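Long-range contact in aminopeptidase YwaD (Bacillus subtilis, PDB 6HC6), which removes N-terminal amino acids, such as arginine, lysine and leucine, from peptides by hydrolysis with the help of two zinc ions: residues Ser227-Ile239 with Val280-Ala293. Numbering follows the deposited sequence.
Sequences SQNIIGIKKPKNI and VPSDKEIRFIAFGA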
loop_
_atom_site.group_PDB
_atom_site.type_symbol
_atom_site.label_atom_id
_atom_site.label_comp_id
_atom_site.label_asym_id
_atom_site.label_seq_id
_atom_site.Cartn_x
_atom_site.Cartn_y
_atom_site.Cartn_z
ATOM N N SER A 227 -5.223 -3.254 -13.025
ATOM C CA SER A 227 -4.768 -4.129 -11.958
ATOM C C SER A 227 -5.867 -5.141 -11.682
ATOM O O SER A 227 -6.838 -5.221 -12.439
ATOM C CB SER A 227 -4.417 -3.331 -10.708
ATOM O OG SER A 227 -3.867 -4.180 -9.704
ATOM N N GLN A 228 -5.736 -5.924 -10.614
ATOM C CA GLN A 228 -6.769 -6.909 -10.353
ATOM C C GLN A 228 -6.726 -7.311 -8.891
ATOM O O GLN A 228 -5.701 -7.185 -8.214
ATOM C CB GLN A 228 -6.627 -8.144 -11.248
ATOM C CG GLN A 228 -5.239 -8.768 -11.248
ATOM C CD GLN A 228 -4.226 -7.918 -11.988
ATOM O OE1 GLN A 228 -4.495 -7.415 -13.080
ATOM N NE2 GLN A 228 -3.065 -7.709 -11.372
ATOM N N ASN A 229 -7.870 -7.787 -8.419
ATOM C CA ASN A 229 -8.002 -8.389 -7.106
ATOM C C ASN A 229 -8.223 -9.880 -7.304
ATOM O O ASN A 229 -8.801 -10.305 -8.311
ATOM C CB ASN A 229 -9.187 -7.799 -6.329
ATOM C CG ASN A 229 -9.094 -6.297 -6.174
ATOM O OD1 ASN A 229 -8.018 -5.761 -5.932
ATOM N ND2 ASN A 229 -10.221 -5.610 -6.309
ATOM N N ILE A 230 -7.744 -10.670 -6.357
ATOM C CA ILE A 230 -7.927 -12.119 -6.390
ATOM C C ILE A 230 -8.760 -12.494 -5.180
ATOM O O ILE A 230 -8.337 -12.273 -4.038
ATOM C CB ILE A 230 -6.588 -12.868 -6.406
ATOM C CG1 ILE A 230 -5.733 -12.384 -7.579
ATOM C CG2 ILE A 230 -6.825 -14.375 -6.537
ATOM C CD1 ILE A 230 -4.737 -11.347 -7.203
ATOM N N ILE A 231 -9.943 -13.048 -5.428
ATOM C CA ILE A 231 -10.922 -13.301 -4.388
ATOM C C ILE A 231 -11.141 -14.801 -4.301
ATOM O O ILE A 231 -11.609 -15.413 -5.263
ATOM C CB ILE A 231 -12.246 -12.581 -4.676
ATOM C CG1 ILE A 231 -11.991 -11.087 -4.946
ATOM C CG2 ILE A 231 -13.213 -12.819 -3.525
ATOM C CD1 ILE A 231 -13.012 -10.486 -5.911
ATOM N N GLY A 232 -10.822 -15.381 -3.150
ATOM C CA GLY A 232 -11.100 -16.788 -2.904
ATOM C C GLY A 232 -12.109 -16.951 -1.790
ATOM O O GLY A 232 -11.877 -16.489 -0.671
ATOM N N ILE A 233 -13.234 -17.609 -2.064
ATOM C CA ILE A 233 -14.359 -17.631 -1.135
ATOM C C ILE A 233 -14.545 -19.036 -0.589
ATOM O O ILE A 233 -14.578 -20.013 -1.349
ATOM C CB ILE A 233 -15.650 -17.126 -1.794
ATOM C CG1 ILE A 233 -15.434 -15.688 -2.288
ATOM C CG2 ILE A 233 -16.801 -17.219 -0.809
ATOM C CD1 ILE A 233 -16.665 -15.064 -2.929
ATOM N N LYS A 234 -14.661 -19.120 0.729
ATOM C CA LYS A 234 -15.065 -20.318 1.458
ATOM C C LYS A 234 -16.523 -20.117 1.856
ATOM O O LYS A 234 -16.829 -19.357 2.782
ATOM C CB LYS A 234 -14.165 -20.506 2.673
ATOM C CG LYS A 234 -14.673 -21.487 3.717
ATOM C CD LYS A 234 -13.545 -21.806 4.686
ATOM C CE LYS A 234 -14.044 -22.565 5.892
ATOM N NZ LYS A 234 -14.357 -23.969 5.554
ATOM N N LYS A 235 -17.422 -20.790 1.159
ATOM C CA LYS A 235 -18.838 -20.546 1.374
ATOM C C LYS A 235 -19.490 -21.736 2.066
ATOM O O LYS A 235 -19.187 -22.888 1.732
ATOM C CB LYS A 235 -19.547 -20.270 0.036
ATOM C CG LYS A 235 -21.002 -19.824 0.171
ATOM C CD LYS A 235 -21.382 -18.763 -0.843
ATOM C CE LYS A 235 -22.841 -18.345 -0.680
ATOM N NZ LYS A 235 -23.031 -16.867 -0.698
ATOM N N PRO A 236 -20.363 -21.501 3.044
ATOM C CA PRO A 236 -21.066 -22.618 3.687
ATOM C C PRO A 236 -22.142 -23.168 2.763
ATOM O O PRO A 236 -22.807 -22.419 2.042
ATOM C CB PRO A 236 -21.669 -21.979 4.944
ATOM C CG PRO A 236 -21.831 -20.546 4.592
ATOM C CD PRO A 236 -20.704 -20.204 3.651
ATOM N N LYS A 237 -22.313 -24.492 2.779
ATOM C CA LYS A 237 -23.077 -25.126 1.705
ATOM C C LYS A 237 -24.572 -24.836 1.811
ATOM O O LYS A 237 -25.225 -24.575 0.793
ATOM C CB LYS A 237 -22.829 -26.634 1.675
ATOM C CG LYS A 237 -23.552 -27.343 0.524
ATOM C CD LYS A 237 -22.764 -28.535 -0.022
ATOM C CE LYS A 237 -21.630 -28.092 -0.947
ATOM N NZ LYS A 237 -22.107 -27.806 -2.331
ATOM N N ASN A 238 -25.142 -24.881 3.012
ATOM C CA ASN A 238 -26.587 -24.720 3.127
ATOM C C ASN A 238 -26.942 -23.684 4.187
ATOM O O ASN A 238 -27.829 -23.878 5.022
ATOM C CB ASN A 238 -27.257 -26.069 3.387
ATOM C CG ASN A 238 -27.171 -27.002 2.178
ATOM O OD1 ASN A 238 -26.593 -28.089 2.252
ATOM N ND2 ASN A 238 -27.733 -26.566 1.051
ATOM N N ILE A 239 -26.250 -22.550 4.140
ATOM C CA ILE A 239 -26.664 -21.324 4.811
ATOM C C ILE A 239 -27.088 -20.334 3.736
ATOM O O ILE A 239 -26.331 -20.072 2.793
ATOM C CB ILE A 239 -25.539 -20.729 5.680
ATOM C CG1 ILE A 239 -24.957 -21.773 6.639
ATOM C CG2 ILE A 239 -26.045 -19.495 6.431
ATOM C CD1 ILE A 239 -25.760 -21.949 7.916
ATOM N N VAL A 280 -12.036 -25.911 8.607
ATOM C CA VAL A 280 -12.748 -25.420 9.784
ATOM C C VAL A 280 -14.204 -25.182 9.398
ATOM O O VAL A 280 -14.482 -24.321 8.555
ATOM C CB VAL A 280 -12.124 -24.130 10.340
ATOM C CG1 VAL A 280 -13.003 -23.574 11.455
ATOM C CG2 VAL A 280 -10.721 -24.386 10.843
ATOM N N PRO A 281 -15.159 -25.891 9.994
ATOM C CA PRO A 281 -16.571 -25.635 9.675
ATOM C C PRO A 281 -17.012 -24.254 10.143
ATOM O O PRO A 281 -16.631 -23.789 11.222
ATOM C CB PRO A 281 -17.314 -26.747 10.429
ATOM C CG PRO A 281 -16.265 -27.799 10.698
ATOM C CD PRO A 281 -14.990 -27.030 10.906
ATOM N N SER A 282 -17.822 -23.595 9.317
ATOM C CA SER A 282 -18.302 -22.262 9.652
ATOM C C SER A 282 -19.579 -21.965 8.880
ATOM O O SER A 282 -19.749 -22.411 7.742
ATOM C CB SER A 282 -17.255 -21.194 9.338
ATOM O OG SER A 282 -17.803 -19.892 9.479
ATOM N N ASP A 283 -20.462 -21.192 9.513
ATOM C CA ASP A 283 -21.664 -20.677 8.871
ATOM C C ASP A 283 -21.450 -19.302 8.253
ATOM O O ASP A 283 -22.373 -18.765 7.625
ATOM C CB ASP A 283 -22.823 -20.621 9.870
ATOM C CG ASP A 283 -23.289 -22.012 10.304
ATOM O OD1 ASP A 283 -23.149 -22.974 9.517
ATOM O OD2 ASP A 283 -23.808 -22.136 11.430
ATOM N N LYS A 284 -20.270 -18.721 8.423
ATOM C CA LYS A 284 -19.924 -17.487 7.739
ATOM C C LYS A 284 -19.414 -17.777 6.334
ATOM O O LYS A 284 -18.841 -18.837 6.061
ATOM C CB LYS A 284 -18.853 -16.710 8.506
ATOM C CG LYS A 284 -19.075 -16.652 9.996
ATOM C CD LYS A 284 -20.178 -15.667 10.355
ATOM C CE LYS A 284 -20.264 -15.479 11.865
ATOM N NZ LYS A 284 -21.381 -14.586 12.256
ATOM N N GLU A 285 -19.616 -16.816 5.444
ATOM C CA GLU A 285 -18.941 -16.801 4.155
ATOM C C GLU A 285 -17.627 -16.055 4.326
ATOM O O GLU A 285 -17.625 -14.878 4.697
ATOM C CB GLU A 285 -19.806 -16.133 3.087
ATOM C CG GLU A 285 -19.115 -16.051 1.730
ATOM C CD GLU A 285 -19.986 -15.435 0.653
ATOM O OE1 GLU A 285 -19.437 -14.896 -0.337
ATOM O OE2 GLU A 285 -21.221 -15.489 0.797
ATOM N N ILE A 286 -16.508 -16.732 4.096
ATOM C CA ILE A 286 -15.201 -16.122 4.308
ATOM C C ILE A 286 -14.582 -15.819 2.952
ATOM O O ILE A 286 -14.397 -16.717 2.122
ATOM C CB ILE A 286 -14.279 -17.013 5.149
ATOM C CG1 ILE A 286 -15.002 -17.456 6.418
ATOM C CG2 ILE A 286 -13.025 -16.237 5.499
ATOM C CD1 ILE A 286 -14.230 -18.488 7.220
ATOM N N ARG A 287 -14.270 -14.552 2.724
ATOM C CA ARG A 287 -13.658 -14.112 1.479
ATOM C C ARG A 287 -12.215 -13.729 1.770
ATOM O O ARG A 287 -11.953 -12.776 2.514
ATOM C CB ARG A 287 -14.437 -12.945 0.883
ATOM C CG ARG A 287 -15.899 -13.281 0.682
ATOM C CD ARG A 287 -16.602 -12.214 -0.120
ATOM N NE ARG A 287 -18.005 -12.566 -0.328
ATOM C CZ ARG A 287 -18.909 -11.756 -0.868
ATOM N NH1 ARG A 287 -18.560 -10.536 -1.258
ATOM N NH2 ARG A 287 -20.161 -12.164 -1.019
ATOM N N PHE A 288 -11.282 -14.480 1.198
ATOM C CA PHE A 288 -9.868 -14.133 1.279
ATOM C C PHE A 288 -9.518 -13.323 0.044
ATOM O O PHE A 288 -9.740 -13.772 -1.086
ATOM C CB PHE A 288 -8.994 -15.377 1.369
ATOM C CG PHE A 288 -9.304 -16.245 2.542
ATOM C CD1 PHE A 288 -10.266 -17.242 2.448
ATOM C CD2 PHE A 288 -8.661 -16.048 3.755
ATOM C CE1 PHE A 288 -10.564 -18.054 3.534
ATOM C CE2 PHE A 288 -8.966 -16.856 4.851
ATOM C CZ PHE A 288 -9.913 -17.860 4.733
ATOM N N ILE A 289 -9.008 -12.116 0.239
ATOM C CA ILE A 289 -8.791 -11.244 -0.903
ATOM C C ILE A 289 -7.359 -10.749 -0.904
ATOM O O ILE A 289 -6.870 -10.229 0.109
ATOM C CB ILE A 289 -9.758 -10.053 -0.920
ATOM C CG1 ILE A 289 -11.177 -10.547 -0.662
ATOM C CG2 ILE A 289 -9.609 -9.346 -2.250
ATOM C CD1 ILE A 289 -12.222 -9.482 -0.830
ATOM N N ALA A 290 -6.708 -10.885 -2.053
ATOM C CA ALA A 290 -5.458 -10.208 -2.357
ATOM C C ALA A 290 -5.799 -8.988 -3.215
ATOM O O ALA A 290 -6.262 -9.134 -4.354
ATOM C CB ALA A 290 -4.494 -11.158 -3.072
ATOM N N PHE A 291 -5.593 -7.787 -2.660
ATOM C CA PHE A 291 -5.953 -6.547 -3.330
ATOM C C PHE A 291 -4.801 -6.052 -4.188
ATOM O O PHE A 291 -3.673 -5.959 -3.712
ATOM C CB PHE A 291 -6.305 -5.458 -2.316
ATOM C CG PHE A 291 -7.648 -5.638 -1.671
ATOM C CD1 PHE A 291 -8.801 -5.721 -2.439
ATOM C CD2 PHE A 291 -7.752 -5.691 -0.292
ATOM C CE1 PHE A 291 -10.042 -5.898 -1.829
ATOM C CE2 PHE A 291 -8.983 -5.849 0.316
ATOM C CZ PHE A 291 -10.127 -5.953 -0.455
ATOM N N GLY A 292 -5.092 -5.674 -5.429
ATOM C CA GLY A 292 -4.074 -5.033 -6.235
ATOM C C GLY A 292 -4.055 -3.529 -6.023
ATOM O O GLY A 292 -4.983 -2.952 -5.473
ATOM N N ALA A 293 -2.963 -2.896 -6.451
ATOM C CA ALA A 293 -2.905 -1.432 -6.589
ATOM C C ALA A 293 -3.227 -0.688 -5.290
ATOM O O ALA A 293 -3.772 0.417 -5.310
ATOM C CB ALA A 293 -3.835 -0.940 -7.707
#
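Ile230 and Ala290, Gly232 and Phe288, and Lys234 and Ile286 form the three hydrogen-bonded pairs of an antiparallel ladder in the mixed central sheet of the M28 zinc-peptidase domain. The pairing is a worked example of a regular backbone ladder with side-chain bonds added along it. Strand 285-291 lies between strand 227-234 and the parallel neighbour 244-250, whose last residue, His250, binds zinc. The bond from Gly232 N to Phe288 O, 2.8 Å long, is nearly straight (N-H...O 174°). On one face Ile231 and Ile289 run side by side, with CG1 of the former 4.0 Å from CG2 of the latter, and Tyr304 of helix 299-306 covers both.

Farther along this face Glu285 reaches over to the partner strand. Its CB lies 4.2 Å from Pro236 CD, and its CG rests 3.6 Å from Ile233 CG2; with CG anti to the backbone N (chi1 178°) and the chain extended, the carboxylate is carried past that isoleucine to Lys235. CD comes close to Lys235 NZ, and OE2 forms a 2.7 Å salt bridge with this NZ, met from above the carboxylate plane, while also pairing with Arg315. OE1 touches Ile233 CG2 and completes the salt-bridge network, taking Arg287 NE at 2.7 Å and NH2 from one face of the carboxylate, while lying nearly in the guanidinium plane. With an alanine here, Lys235 and Arg315 would probably lose this acid, Arg287 would keep Glu312 but lose this acceptor for NE and NH2, and Ile233 CG2 would be uncovered.

On the other face Lys234 stretches to its bend at chi4, and NZ bonds Val280 O at 3.0 Å from above the carbonyl plane. At the end toward the zinc site, the Asn229 amide stands almost perpendicular to the Phe291 ring, at its edge. Its ND2 bonds Gly300 O and Gln90 OE1, while OD1 accepts Gly292 N at 3.0 Å, in the carbonyl plane.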